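Local coordinates for protein uncharacterized ACR, COG1565 superfamily (Burkholderia thailandensis, PDB 4F3N) that is of unknown function but has a methyltransferase fold, probably uses S-adenosylmethionine and may methylate protein arginines symmetrically, at residues A130-A135 and G418-F423; L166-I171 and R196-D201; V271-D276 and H304-R309; Q313-C318 and I337-E342; A355-Y360 and I410-G415. All coordinates share one frame; numbering follows the deposited sequence.

Contact 1: residues A130-A135 and G418-F423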
# COMPACT_ATOMS: atom_id res chain seq x y z
N ALA A 130 6.69 17.59 7.83
CA ALA A 130 7.53 18.58 8.54
C ALA A 130 7.04 18.79 9.98
O ALA A 130 7.84 18.87 10.93
CB ALA A 130 7.56 19.89 7.75
N GLN A 131 5.73 18.87 10.17
CA GLN A 131 5.18 19.02 11.49
C GLN A 131 5.54 17.84 12.39
O GLN A 131 5.83 18.04 13.57
CB GLN A 131 3.67 19.25 11.46
CG GLN A 131 3.14 19.74 12.78
CD GLN A 131 1.67 20.19 12.74
OE1 GLN A 131 0.85 19.59 12.07
NE2 GLN A 131 1.35 21.27 13.47
N ALA A 132 5.53 16.62 11.87
CA ALA A 132 5.89 15.45 12.66
C ALA A 132 7.38 15.44 12.99
O ALA A 132 7.75 15.09 14.12
CB ALA A 132 5.47 14.16 11.94
N LEU A 133 8.22 15.83 12.01
CA LEU A 133 9.67 15.95 12.25
C LEU A 133 9.91 16.97 13.37
O LEU A 133 10.66 16.71 14.29
CB LEU A 133 10.38 16.38 10.98
CG LEU A 133 10.47 15.32 9.88
CD1 LEU A 133 10.86 15.98 8.56
CD2 LEU A 133 11.40 14.15 10.21
N ASP A 134 9.28 18.13 13.28
CA ASP A 134 9.48 19.17 14.31
C ASP A 134 9.04 18.69 15.68
O ASP A 134 9.71 18.94 16.70
CB ASP A 134 8.61 20.40 14.01
CG ASP A 134 9.11 21.23 12.82
OD1 ASP A 134 10.30 21.16 12.46
OD2 ASP A 134 8.28 22.00 12.27
N ALA A 135 7.85 18.11 15.72
CA ALA A 135 7.24 17.68 16.98
C ALA A 135 8.05 16.57 17.68
O ALA A 135 8.12 16.55 18.92
CB ALA A 135 5.81 17.24 16.74
N GLY A 418 0.23 15.92 21.44
CA GLY A 418 -0.63 16.81 20.71
C GLY A 418 -0.97 16.20 19.36
O GLY A 418 -0.68 15.02 19.11
N ALA A 419 -1.55 17.03 18.50
CA ALA A 419 -2.18 16.59 17.24
C ALA A 419 -1.43 17.23 16.09
O ALA A 419 -0.84 18.31 16.26
CB ALA A 419 -3.64 17.04 17.21
N LEU A 420 -1.44 16.59 14.92
CA LEU A 420 -1.06 17.26 13.68
C LEU A 420 -2.25 17.99 13.13
O LEU A 420 -3.39 17.50 13.23
CB LEU A 420 -0.60 16.29 12.57
CG LEU A 420 0.55 15.35 12.87
CD1 LEU A 420 0.81 14.54 11.60
CD2 LEU A 420 1.78 16.12 13.35
N ASP A 421 -1.97 19.13 12.53
CA ASP A 421 -3.00 19.93 11.83
C ASP A 421 -3.69 19.04 10.79
O ASP A 421 -4.90 19.15 10.57
CB ASP A 421 -2.36 21.15 11.15
CG ASP A 421 -1.79 22.16 12.17
OD1 ASP A 421 -1.99 21.99 13.38
OD2 ASP A 421 -1.11 23.11 11.75
N ALA A 422 -2.95 18.13 10.17
CA ALA A 422 -3.56 17.30 9.13
C ALA A 422 -4.69 16.40 9.59
O ALA A 422 -5.54 16.03 8.75
CB ALA A 422 -2.51 16.49 8.38
N PHE A 423 -4.74 16.09 10.88
CA PHE A 423 -5.77 15.24 11.44
C PHE A 423 -6.70 16.01 12.40
O PHE A 423 -7.59 15.39 13.01
CB PHE A 423 -5.17 14.06 12.22
CG PHE A 423 -4.39 13.05 11.37
CD1 PHE A 423 -5.04 12.18 10.50
CD2 PHE A 423 -3.02 12.97 11.48
CE1 PHE A 423 -4.32 11.25 9.77
CE2 PHE A 423 -2.28 12.05 10.74
CZ PHE A 423 -2.93 11.19 9.89
O HOH W 1 -0.18 18.65 9.78
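Gln131 reaches from helix 118-136 to the loop that holds Leu420 and Asp421, and its terminal amide does most of the joining. CG stands anti to the backbone N (chi1 -166°) and the chain beyond it is extended, which carries the amide well clear of the helix surface. On the way Gln131 and Leu420 run alongside one another head to tail, with Gln131 CG 3.9 Å from Leu420 CD2. That same methyl comes within 4.4 Å of Ala132 CB one residue on.

At its end the glutamine meets Asp421 at roughly a right angle, with amide and carboxylate planes 78° apart. Gln131 OE1 accepts the backbone N of Asp421 at 2.9 Å, the donor tilted 25° from the amide carbonyl plane. The contact belongs to the methyltransferase fold, where helix 118-136 packs beside the seven-stranded mixed sheet and the chain leaving strand 407-414 returns to the helix. Leu420 turns to Phe295 of that sheet, and Ala132 touches Val210 and Ala293.

A second grip on Gln131 OE1 comes from a water, which donates to it at 2.7 Å and accepts from Ala422 N at 2.8 Å. One amide oxygen therefore serves two consecutive backbone N-H groups, one directly and one through water. The other amide atom, Gln131 NE2, makes a weak but nearly straight hydrogen bond of 3.4 Å to Asp421 OD1.

Contact 2: residues L166-I171 and R196-D201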
# COMPACT_ATOMS: atom_id res chain seq x y z
N LEU A 166 16.94 17.17 5.44
CA LEU A 166 17.04 15.90 6.08
C LEU A 166 18.49 15.45 6.15
O LEU A 166 19.28 15.67 5.19
CB LEU A 166 16.22 14.90 5.26
CG LEU A 166 14.73 15.20 5.04
CD1 LEU A 166 14.07 14.13 4.18
CD2 LEU A 166 14.01 15.29 6.41
N ASP A 167 18.84 14.78 7.26
CA ASP A 167 20.11 14.06 7.35
C ASP A 167 20.17 12.91 6.33
O ASP A 167 21.25 12.60 5.78
CB ASP A 167 20.34 13.54 8.75
CG ASP A 167 20.47 14.65 9.80
OD1 ASP A 167 20.85 15.80 9.45
OD2 ASP A 167 20.22 14.35 11.01
N GLU A 168 19.03 12.32 6.02
CA GLU A 168 18.95 11.25 5.02
C GLU A 168 17.46 11.03 4.62
O GLU A 168 16.55 11.20 5.43
CB GLU A 168 19.51 9.96 5.60
CG GLU A 168 19.52 8.74 4.68
CD GLU A 168 20.30 7.58 5.28
OE1 GLU A 168 21.54 7.67 5.38
OE2 GLU A 168 19.66 6.62 5.72
N TYR A 169 17.24 10.64 3.37
CA TYR A 169 15.94 10.11 2.90
C TYR A 169 16.27 8.69 2.54
O TYR A 169 16.98 8.47 1.55
CB TYR A 169 15.46 10.90 1.66
CG TYR A 169 14.02 10.59 1.27
CD1 TYR A 169 13.69 9.35 0.70
CD2 TYR A 169 12.99 11.52 1.51
CE1 TYR A 169 12.37 9.06 0.37
CE2 TYR A 169 11.71 11.24 1.18
CZ TYR A 169 11.40 10.02 0.58
OH TYR A 169 10.06 9.73 0.29
N ALA A 170 15.83 7.74 3.36
CA ALA A 170 16.10 6.32 3.17
C ALA A 170 15.00 5.68 2.36
O ALA A 170 13.80 5.93 2.62
CB ALA A 170 16.26 5.59 4.51
N ILE A 171 15.37 4.91 1.36
CA ILE A 171 14.36 4.09 0.61
C ILE A 171 14.60 2.61 0.87
O ILE A 171 15.70 2.12 0.68
CB ILE A 171 14.35 4.36 -0.91
CG1 ILE A 171 13.94 5.81 -1.20
CG2 ILE A 171 13.46 3.34 -1.62
CD1 ILE A 171 14.11 6.29 -2.64
N ARG A 196 21.29 13.06 -0.83
CA ARG A 196 20.82 12.74 0.51
C ARG A 196 20.09 11.40 0.59
O ARG A 196 19.73 10.98 1.67
CB ARG A 196 19.90 13.85 1.04
CG ARG A 196 20.67 15.13 1.30
CD ARG A 196 19.77 16.25 1.62
NE ARG A 196 20.50 17.50 1.61
CZ ARG A 196 20.91 18.15 2.70
NH1 ARG A 196 20.68 17.68 3.91
NH2 ARG A 196 21.57 19.30 2.55
N VAL A 197 19.84 10.77 -0.56
CA VAL A 197 19.06 9.53 -0.61
C VAL A 197 19.97 8.32 -0.41
O VAL A 197 21.07 8.25 -0.99
CB VAL A 197 18.27 9.42 -1.93
CG1 VAL A 197 17.48 8.13 -1.98
CG2 VAL A 197 17.35 10.64 -2.11
N ARG A 198 19.55 7.38 0.43
CA ARG A 198 20.26 6.12 0.58
C ARG A 198 19.25 5.00 0.50
O ARG A 198 18.08 5.17 0.95
CB ARG A 198 21.01 6.08 1.91
CG ARG A 198 22.18 7.05 2.02
CD ARG A 198 23.30 6.67 1.07
NE ARG A 198 24.45 7.57 1.22
CZ ARG A 198 24.56 8.76 0.63
NH1 ARG A 198 23.60 9.23 -0.16
NH2 ARG A 198 25.67 9.49 0.82
N TRP A 199 19.65 3.87 -0.05
CA TRP A 199 18.78 2.72 -0.17
C TRP A 199 19.17 1.62 0.81
O TRP A 199 20.35 1.36 1.05
CB TRP A 199 18.85 2.18 -1.59
CG TRP A 199 18.09 3.01 -2.59
CD1 TRP A 199 16.78 2.79 -3.07
CD2 TRP A 199 18.53 4.24 -3.28
NE1 TRP A 199 16.43 3.75 -3.96
CE2 TRP A 199 17.43 4.64 -4.14
CE3 TRP A 199 19.70 4.98 -3.28
CZ2 TRP A 199 17.51 5.74 -4.96
CZ3 TRP A 199 19.77 6.12 -4.10
CH2 TRP A 199 18.68 6.48 -4.92
N LEU A 200 18.14 1.00 1.38
CA LEU A 200 18.29 -0.06 2.36
C LEU A 200 17.73 -1.37 1.83
O LEU A 200 16.74 -1.36 1.11
CB LEU A 200 17.50 0.31 3.61
CG LEU A 200 17.83 1.61 4.30
CD1 LEU A 200 16.86 1.80 5.46
CD2 LEU A 200 19.28 1.64 4.78
N ASP A 201 18.35 -2.48 2.24
CA ASP A 201 17.91 -3.80 1.81
C ASP A 201 16.84 -4.39 2.77
O ASP A 201 16.18 -5.37 2.43
CB ASP A 201 19.09 -4.75 1.78
CG ASP A 201 20.15 -4.33 0.76
OD1 ASP A 201 19.86 -3.44 -0.04
OD2 ASP A 201 21.26 -4.90 0.75
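Tyr169 and Val197, Ala170 and Arg198, Ile171 and Trp199 pair as neighbours on parallel strands, whose axes run 31° apart. Backbone hydrogen bonds come first. Tyr169 N gives to Arg196 O, Arg198 N to Tyr169 O, Ile171 N to Arg198 O at 2.8 Å and Leu200 N to Ile171 O, so the bonds alternate from strand to strand. CA-H...O contacts fill the intervals, among them Val197 CA to Tyr169 O at 3.2 Å.

Of the side chains, Arg196 adds a polar bond just before the first strand pair. Its chain is extended from CG to NE, and NH1 meets Leu166 O at 2.8 Å, the oxygen lying in the guanidinium plane while the donor stands above the carbonyl plane.

Apolar contacts divide between the two sheet faces. Ile171 and Trp199 run alongside each other in one direction, with Ile171 CB 3.6 Å from Trp199 CD1; Ile171 CD1 also touches Val197 CG1 at 3.9 Å. Helix 179-189 covers this face and completes the beta-alpha-beta crossover, its Gln182 accepting Trp199 NE1. On the other face, Ala170 CB meets Leu200 CD1 at 4.0 Å, and Glu168 crosses Arg198 at roughly a right angle, OE1 3.5 Å from Arg198 CG.

The charged ends of Glu168 and Arg198 do not touch, which implies that between these two strands backbone bonds, the Arg196 bond and apolar contacts probably do more than any attraction between those two charges.

Contact 3: residues V271-D276 and H304-R309; sequences VTETHD and HEYYHR
Tyr306 and Tyr307, the last residue of a short helix and the one just after it, each send a ring toward Glu273 and its neighbours on strand 271-274. Tyr306 is the one to follow outward. Its CB points at the strand, and a chi1 of -168° swings the ring away from its own backbone N and out into the contact. CD1 rests over the centre of the Tyr307 ring, 3.4 Å above its plane, so the two tyrosines pack on each other before either reaches the strand. CE1 comes next, 3.7 Å from Thr272 OG1. On the other side of the ring, CE2 faces His275, and beyond it CZ lies 3.4 Å from His275 CE1. The imidazole turns its edge to the face of Tyr306 in an offset edge-to-face pair, planes at 87°.

At the tip, Tyr306 OH donates to Glu273 OE1 at 2.6 Å, meeting that oxygen on its anti side, 22° out of the carboxylate plane. It also receives a weak hydrogen bond from His275 NE2. Strand 271-274 belongs to an antiparallel sheet distinct from the seven-stranded one, and strand 336-342 flanks the tyrosines, with Glu342 touching both. Thr315 OG1 is a further partner of Tyr306 OH, while Glu273 OE2 receives Thr315 N and Leu316 N.

Tyr307 takes a separate path. Its OH donates in the carbonyl plane to Glu273 O at 2.7 Å, and its CE1 lies 3.4 Å from Thr272 OG1. That threonine hydroxyl donates to a water at 2.7 Å, which in turn donates to Tyr306 O.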
# COMPACT_ATOMS: atom_id res chain seq x y z
N VAL A 271 -16.72 -14.44 0.53
CA VAL A 271 -15.31 -14.67 0.29
C VAL A 271 -14.62 -13.34 0.53
O VAL A 271 -15.10 -12.32 0.09
CB VAL A 271 -15.02 -15.22 -1.13
CG1 VAL A 271 -13.51 -15.46 -1.32
CG2 VAL A 271 -15.74 -16.54 -1.34
N THR A 272 -13.52 -13.35 1.29
CA THR A 272 -12.85 -12.11 1.64
C THR A 272 -11.38 -12.37 1.95
O THR A 272 -10.89 -13.51 1.86
CB THR A 272 -13.58 -11.39 2.79
OG1 THR A 272 -13.14 -10.03 2.85
CG2 THR A 272 -13.37 -12.14 4.17
N GLU A 273 -10.67 -11.32 2.32
CA GLU A 273 -9.22 -11.38 2.52
C GLU A 273 -8.90 -11.16 3.96
O GLU A 273 -9.59 -10.38 4.63
CB GLU A 273 -8.52 -10.26 1.75
CG GLU A 273 -8.75 -10.22 0.27
CD GLU A 273 -10.09 -9.61 -0.09
OE1 GLU A 273 -10.54 -8.71 0.66
OE2 GLU A 273 -10.70 -10.03 -1.10
N THR A 274 -7.86 -11.86 4.43
CA THR A 274 -7.14 -11.48 5.62
C THR A 274 -5.74 -10.92 5.27
O THR A 274 -5.17 -11.21 4.20
CB THR A 274 -7.03 -12.63 6.65
OG1 THR A 274 -6.24 -13.69 6.11
CG2 THR A 274 -8.44 -13.18 6.98
N HIS A 275 -5.22 -10.10 6.18
CA HIS A 275 -4.04 -9.25 5.96
C HIS A 275 -2.92 -9.48 6.93
O HIS A 275 -2.32 -8.52 7.44
CB HIS A 275 -4.45 -7.77 5.98
CG HIS A 275 -5.64 -7.49 5.12
ND1 HIS A 275 -6.88 -7.63 5.59
CD2 HIS A 275 -5.74 -7.04 3.84
CE1 HIS A 275 -7.74 -7.32 4.63
NE2 HIS A 275 -7.05 -6.97 3.55
N ASP A 276 -2.61 -10.75 7.22
CA ASP A 276 -1.55 -11.09 8.19
C ASP A 276 -0.21 -10.42 7.81
O ASP A 276 0.50 -9.94 8.72
CB ASP A 276 -1.34 -12.60 8.35
CG ASP A 276 -2.53 -13.31 8.99
OD1 ASP A 276 -3.14 -12.77 9.90
OD2 ASP A 276 -2.83 -14.44 8.60
N HIS A 304 -15.69 -2.85 10.13
CA HIS A 304 -17.17 -2.94 9.97
C HIS A 304 -17.59 -2.78 8.54
O HIS A 304 -18.47 -3.50 8.02
CB HIS A 304 -17.84 -1.87 10.83
N GLU A 305 -16.94 -1.85 7.86
CA GLU A 305 -17.18 -1.59 6.47
C GLU A 305 -16.46 -2.56 5.54
O GLU A 305 -16.96 -2.93 4.46
CB GLU A 305 -16.73 -0.17 6.20
CG GLU A 305 -16.95 0.32 4.79
CD GLU A 305 -16.92 1.84 4.72
OE1 GLU A 305 -16.60 2.50 5.75
OE2 GLU A 305 -17.22 2.37 3.63
N TYR A 306 -15.24 -2.91 5.92
CA TYR A 306 -14.46 -3.84 5.09
C TYR A 306 -15.22 -5.17 4.96
O TYR A 306 -15.35 -5.71 3.87
CB TYR A 306 -13.07 -4.08 5.70
CG TYR A 306 -12.13 -4.81 4.75
CD1 TYR A 306 -12.24 -6.16 4.53
CD2 TYR A 306 -11.15 -4.11 4.07
CE1 TYR A 306 -11.41 -6.82 3.63
CE2 TYR A 306 -10.29 -4.77 3.20
CZ TYR A 306 -10.44 -6.11 2.98
OH TYR A 306 -9.60 -6.73 2.11
N TYR A 307 -15.71 -5.66 6.09
CA TYR A 307 -16.38 -6.98 6.18
C TYR A 307 -17.89 -6.81 6.26
O TYR A 307 -18.58 -7.59 6.89
CB TYR A 307 -15.83 -7.76 7.37
CG TYR A 307 -14.36 -8.11 7.24
CD1 TYR A 307 -13.90 -8.92 6.21
CD2 TYR A 307 -13.44 -7.67 8.17
CE1 TYR A 307 -12.56 -9.24 6.12
CE2 TYR A 307 -12.11 -7.99 8.08
CZ TYR A 307 -11.66 -8.79 7.04
OH TYR A 307 -10.32 -9.09 6.92
N HIS A 308 -18.40 -5.79 5.59
CA HIS A 308 -19.82 -5.56 5.51
C HIS A 308 -20.53 -6.76 4.89
O HIS A 308 -19.98 -7.43 3.98
CB HIS A 308 -20.08 -4.34 4.65
CG HIS A 308 -21.44 -3.75 4.81
ND1 HIS A 308 -22.51 -4.21 4.14
CD2 HIS A 308 -21.90 -2.73 5.63
CE1 HIS A 308 -23.60 -3.50 4.50
NE2 HIS A 308 -23.22 -2.59 5.41
N ARG A 309 -21.75 -7.02 5.36
CA ARG A 309 -22.58 -8.14 4.88
C ARG A 309 -22.67 -8.17 3.36
O ARG A 309 -22.66 -9.25 2.75
CB ARG A 309 -24.02 -8.05 5.47
O HOH W 2 -15.04 -8.21 2.40

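Contact 4: residues Q313-C318 and I337-E342; sequences QGTLMC and ITAHVE
Thr338 O is gripped from more than one direction: Met317 N donates to it at 3.0 Å, a water gives it a weak bond, and Leu316 CA approaches as a CA-H...O contact. The return bond runs from Thr338 N to Met317 O at 2.9 Å, making Met317 and Thr338 a hydrogen-bonded antiparallel pair. Cys318 and Ile337 beside them form the non-hydrogen-bonded pair, with SG of the cysteine against Ile337 CG1.

Where regular pairing ends, Thr315 takes over with its side chain. A chi1 of 72° tucks OG1 over its own backbone, where it accepts from His340 N at 2.9 Å. Thr315 CB then lies 3.6 Å from His340 ND1, approaching the imidazole obliquely. The water that touches Thr338 O lies in the plane of that ring, 2.9 Å from ND1, and donates to Thr315 O at 2.7 Å. Away from this polar cluster, Leu316 CD1 packs on Ile337 CG2 at 3.8 Å, with Phe78 and Val85 of helix 78-87 nearby.

These strands belong to a small mixed sheet, and Thr338 comes within about 8 Å, side chain to side chain, of Thr113, which binds S-adenosyl-L-homocysteine in another structure of this protein. The chemistry implies that a threonine hydroxyl and one water continue the join, satisfying His340 N and Thr315 O beyond the last regular backbone pair.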
# COMPACT_ATOMS: atom_id res chain seq x y z
N GLN A 313 -17.77 -10.52 -2.05
CA GLN A 313 -16.68 -11.02 -2.87
C GLN A 313 -15.36 -10.36 -2.47
O GLN A 313 -14.36 -10.50 -3.15
CB GLN A 313 -16.99 -10.82 -4.36
CG GLN A 313 -18.19 -11.65 -4.87
CD GLN A 313 -18.71 -11.19 -6.23
OE1 GLN A 313 -17.93 -10.87 -7.13
NE2 GLN A 313 -20.04 -11.16 -6.38
N GLY A 314 -15.36 -9.67 -1.34
CA GLY A 314 -14.15 -9.04 -0.83
C GLY A 314 -13.70 -7.88 -1.69
O GLY A 314 -14.53 -7.23 -2.36
N THR A 315 -12.39 -7.65 -1.71
CA THR A 315 -11.81 -6.52 -2.41
C THR A 315 -10.68 -6.86 -3.38
O THR A 315 -10.14 -5.96 -4.03
CB THR A 315 -11.27 -5.47 -1.43
OG1 THR A 315 -10.06 -5.96 -0.79
CG2 THR A 315 -12.36 -5.11 -0.42
N LEU A 316 -10.35 -8.15 -3.54
CA LEU A 316 -9.23 -8.51 -4.42
C LEU A 316 -9.47 -7.96 -5.81
O LEU A 316 -10.57 -8.09 -6.35
CB LEU A 316 -9.08 -10.03 -4.49
CG LEU A 316 -7.74 -10.50 -5.03
CD1 LEU A 316 -6.67 -10.31 -3.95
CD2 LEU A 316 -7.82 -11.97 -5.47
N MET A 317 -8.44 -7.34 -6.39
CA MET A 317 -8.57 -6.82 -7.74
C MET A 317 -7.23 -6.92 -8.42
O MET A 317 -6.19 -6.68 -7.83
CB MET A 317 -9.08 -5.38 -7.73
CG MET A 317 -9.62 -4.90 -9.08
SD MET A 317 -10.97 -5.86 -9.83
CE MET A 317 -12.14 -6.18 -8.49
N CYS A 318 -7.29 -7.30 -9.70
CA CYS A 318 -6.13 -7.46 -10.54
C CYS A 318 -6.17 -6.43 -11.67
O CYS A 318 -7.25 -5.99 -12.08
CB CYS A 318 -6.10 -8.88 -11.11
SG CYS A 318 -6.29 -10.16 -9.85
N ILE A 337 -1.75 -7.62 -8.47
CA ILE A 337 -2.81 -8.19 -7.65
C ILE A 337 -2.81 -7.37 -6.35
O ILE A 337 -1.75 -7.23 -5.72
CB ILE A 337 -2.58 -9.68 -7.28
CG1 ILE A 337 -2.38 -10.56 -8.55
CG2 ILE A 337 -3.78 -10.18 -6.46
CD1 ILE A 337 -1.92 -11.99 -8.29
N THR A 338 -3.94 -6.77 -5.99
CA THR A 338 -3.98 -5.96 -4.77
C THR A 338 -5.24 -6.31 -4.00
O THR A 338 -6.16 -6.88 -4.52
CB THR A 338 -4.02 -4.42 -5.05
OG1 THR A 338 -5.18 -4.10 -5.82
CG2 THR A 338 -2.78 -3.97 -5.81
N ALA A 339 -5.26 -5.95 -2.74
CA ALA A 339 -6.46 -6.02 -1.95
C ALA A 339 -6.55 -4.69 -1.23
O ALA A 339 -5.55 -4.07 -0.98
CB ALA A 339 -6.36 -7.12 -0.92
N HIS A 340 -7.74 -4.27 -0.87
CA HIS A 340 -7.88 -3.06 -0.04
C HIS A 340 -7.36 -3.33 1.34
O HIS A 340 -7.17 -4.48 1.74
CB HIS A 340 -9.34 -2.67 0.03
CG HIS A 340 -9.90 -2.06 -1.22
ND1 HIS A 340 -9.57 -2.48 -2.50
CD2 HIS A 340 -10.81 -1.03 -1.37
CE1 HIS A 340 -10.23 -1.72 -3.39
NE2 HIS A 340 -11.00 -0.85 -2.71
N VAL A 341 -7.08 -2.27 2.09
CA VAL A 341 -6.54 -2.38 3.39
C VAL A 341 -7.64 -2.35 4.44
O VAL A 341 -8.60 -1.56 4.34
CB VAL A 341 -5.54 -1.22 3.62
CG1 VAL A 341 -5.06 -1.16 5.05
CG2 VAL A 341 -4.40 -1.36 2.63
N GLU A 342 -7.49 -3.19 5.46
CA GLU A 342 -8.46 -3.25 6.56
C GLU A 342 -7.86 -2.50 7.72
O GLU A 342 -6.95 -2.99 8.41
CB GLU A 342 -8.81 -4.72 6.85
CG GLU A 342 -10.04 -4.88 7.72
CD GLU A 342 -9.71 -4.75 9.17
OE1 GLU A 342 -9.36 -5.79 9.76
OE2 GLU A 342 -9.79 -3.64 9.71
O HOH W 3 -8.11 -4.17 -4.37

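Contact 5: residues A355-Y360 and I410-G415; sequences ADLLGY and IAFSRG
Leu357 and Ile410 cross at about a right angle on the tightly packed face of this antiparallel pair, Leu357 CD1 lying 3.9 Å from Ile410 CG1 and 4.0 Å from Phe412 CE1. A chi1 of 177° turns the branch of Leu357 toward the partner strand. Tyr360 adds its ring edge, CD1 4.1 Å from Ile410 CB. Helices 343-352 and 276-288 cover this face. On the reverse face, Leu358 CB meets Ala411 CB at 4.0 Å, and Leu420 packs against Leu358.

The end near Asp356 is wetter. Backbone bonds join Asp356 and Ser413 in both directions, but their polar ends are bridged by water: one molecule donates to Asp356 OD2 at 2.8 Å and accepts from Ser413 OG at 2.6 Å, and a second links OD2 to Gly415 N. Arg414 instead lays one guanidinium face over Ala355 N, while its NH2 bonds to Ala353 O and Cys286 O.

Between the two ends, Ala411 O accepts Leu358 N at 2.9 Å and, weakly, Gly359 N. Two residues facing one is the signature of a classic beta bulge, here in the antiparallel edge pair of the methyltransferase sheet.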
# COMPACT_ATOMS: atom_id res chain seq x y z
N ALA A 355 3.14 1.96 19.81
CA ALA A 355 3.05 3.32 19.23
C ALA A 355 1.68 3.90 19.56
O ALA A 355 0.74 3.20 19.85
CB ALA A 355 3.27 3.31 17.69
N ASP A 356 1.61 5.23 19.56
CA ASP A 356 0.38 5.96 19.62
C ASP A 356 -0.27 6.03 18.26
O ASP A 356 0.43 6.09 17.24
CB ASP A 356 0.70 7.38 20.09
CG ASP A 356 1.40 7.40 21.47
OD1 ASP A 356 0.95 6.62 22.34
OD2 ASP A 356 2.42 8.12 21.65
N LEU A 357 -1.60 6.09 18.24
CA LEU A 357 -2.32 6.42 17.01
C LEU A 357 -2.34 7.92 16.92
O LEU A 357 -2.90 8.59 17.76
CB LEU A 357 -3.73 5.89 17.02
CG LEU A 357 -4.62 6.22 15.82
CD1 LEU A 357 -4.11 5.46 14.61
CD2 LEU A 357 -6.07 5.83 16.13
N LEU A 358 -1.70 8.45 15.89
CA LEU A 358 -1.60 9.88 15.63
C LEU A 358 -2.82 10.39 14.87
O LEU A 358 -3.25 11.50 15.11
CB LEU A 358 -0.30 10.17 14.85
CG LEU A 358 0.04 11.61 14.63
CD1 LEU A 358 0.18 12.37 15.95
CD2 LEU A 358 1.29 11.69 13.72
N GLY A 359 -3.41 9.58 13.99
CA GLY A 359 -4.67 9.92 13.36
C GLY A 359 -5.11 8.88 12.36
O GLY A 359 -4.32 8.01 11.99
N TYR A 360 -6.35 9.01 11.91
CA TYR A 360 -6.99 8.17 10.87
C TYR A 360 -8.11 8.99 10.23
O TYR A 360 -9.03 9.41 10.93
CB TYR A 360 -7.53 6.83 11.42
CG TYR A 360 -8.40 6.16 10.45
CD1 TYR A 360 -7.86 5.56 9.34
CD2 TYR A 360 -9.76 6.23 10.56
CE1 TYR A 360 -8.67 5.01 8.37
CE2 TYR A 360 -10.57 5.67 9.61
CZ TYR A 360 -10.02 5.06 8.51
OH TYR A 360 -10.79 4.53 7.52
N ILE A 410 -3.61 6.69 7.66
CA ILE A 410 -3.44 6.33 9.08
C ILE A 410 -2.00 6.66 9.48
O ILE A 410 -1.08 6.52 8.68
CB ILE A 410 -3.82 4.85 9.35
CG1 ILE A 410 -4.00 4.60 10.85
CG2 ILE A 410 -2.80 3.86 8.76
CD1 ILE A 410 -4.85 3.35 11.12
N ALA A 411 -1.80 7.17 10.69
CA ALA A 411 -0.48 7.49 11.17
C ALA A 411 -0.30 7.06 12.61
O ALA A 411 -1.24 7.12 13.40
CB ALA A 411 -0.22 8.99 11.04
N PHE A 412 0.91 6.63 12.92
CA PHE A 412 1.35 6.23 14.25
C PHE A 412 2.53 7.10 14.67
O PHE A 412 3.27 7.65 13.83
CB PHE A 412 1.76 4.76 14.23
CG PHE A 412 0.69 3.82 13.78
CD1 PHE A 412 -0.30 3.44 14.66
CD2 PHE A 412 0.62 3.36 12.46
CE1 PHE A 412 -1.32 2.59 14.25
CE2 PHE A 412 -0.38 2.52 12.05
CZ PHE A 412 -1.33 2.11 12.96
N SER A 413 2.77 7.20 15.97
CA SER A 413 3.83 8.05 16.44
C SER A 413 4.41 7.60 17.76
O SER A 413 3.81 6.81 18.49
CB SER A 413 3.38 9.51 16.57
OG SER A 413 2.30 9.64 17.48
N ARG A 414 5.62 8.07 18.00
CA ARG A 414 6.25 7.99 19.32
C ARG A 414 6.94 9.31 19.55
O ARG A 414 7.65 9.84 18.68
CB ARG A 414 7.27 6.88 19.38
CG ARG A 414 6.69 5.52 19.20
CD ARG A 414 7.74 4.50 19.57
NE ARG A 414 7.37 3.13 19.24
CZ ARG A 414 6.96 2.23 20.12
NH1 ARG A 414 6.78 2.54 21.41
NH2 ARG A 414 6.70 1.00 19.70
N GLY A 415 6.71 9.88 20.72
CA GLY A 415 7.34 11.13 21.04
C GLY A 415 6.71 12.34 20.43
O GLY A 415 7.36 13.38 20.39
O HOH W 4 3.40 10.05 19.85
O HOH W 5 5.27 8.14 22.61

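Overall arrangement
Contacts 2 and 5 lie toward the two margins of one seven-stranded mixed sheet, their centres 22 Å apart: strand 197-200 is outermost at one side and strand 356-362 at the other. Contact 1 bridges them from a helix beside that sheet, touching contact 2 through Leu133 and Leu166 and contact 5 through Leu420 and Phe423. Contacts 3 and 4, with centres 9 Å apart, form a second cluster where two smaller sheets meet, their centres each about 31 Å from that of contact 1. Along the chain contacts 2, 3, 4 and 5 all fall inside the loop closed by contact 1, which thus brings the C-terminal region back to an early helix of the methyltransferase core.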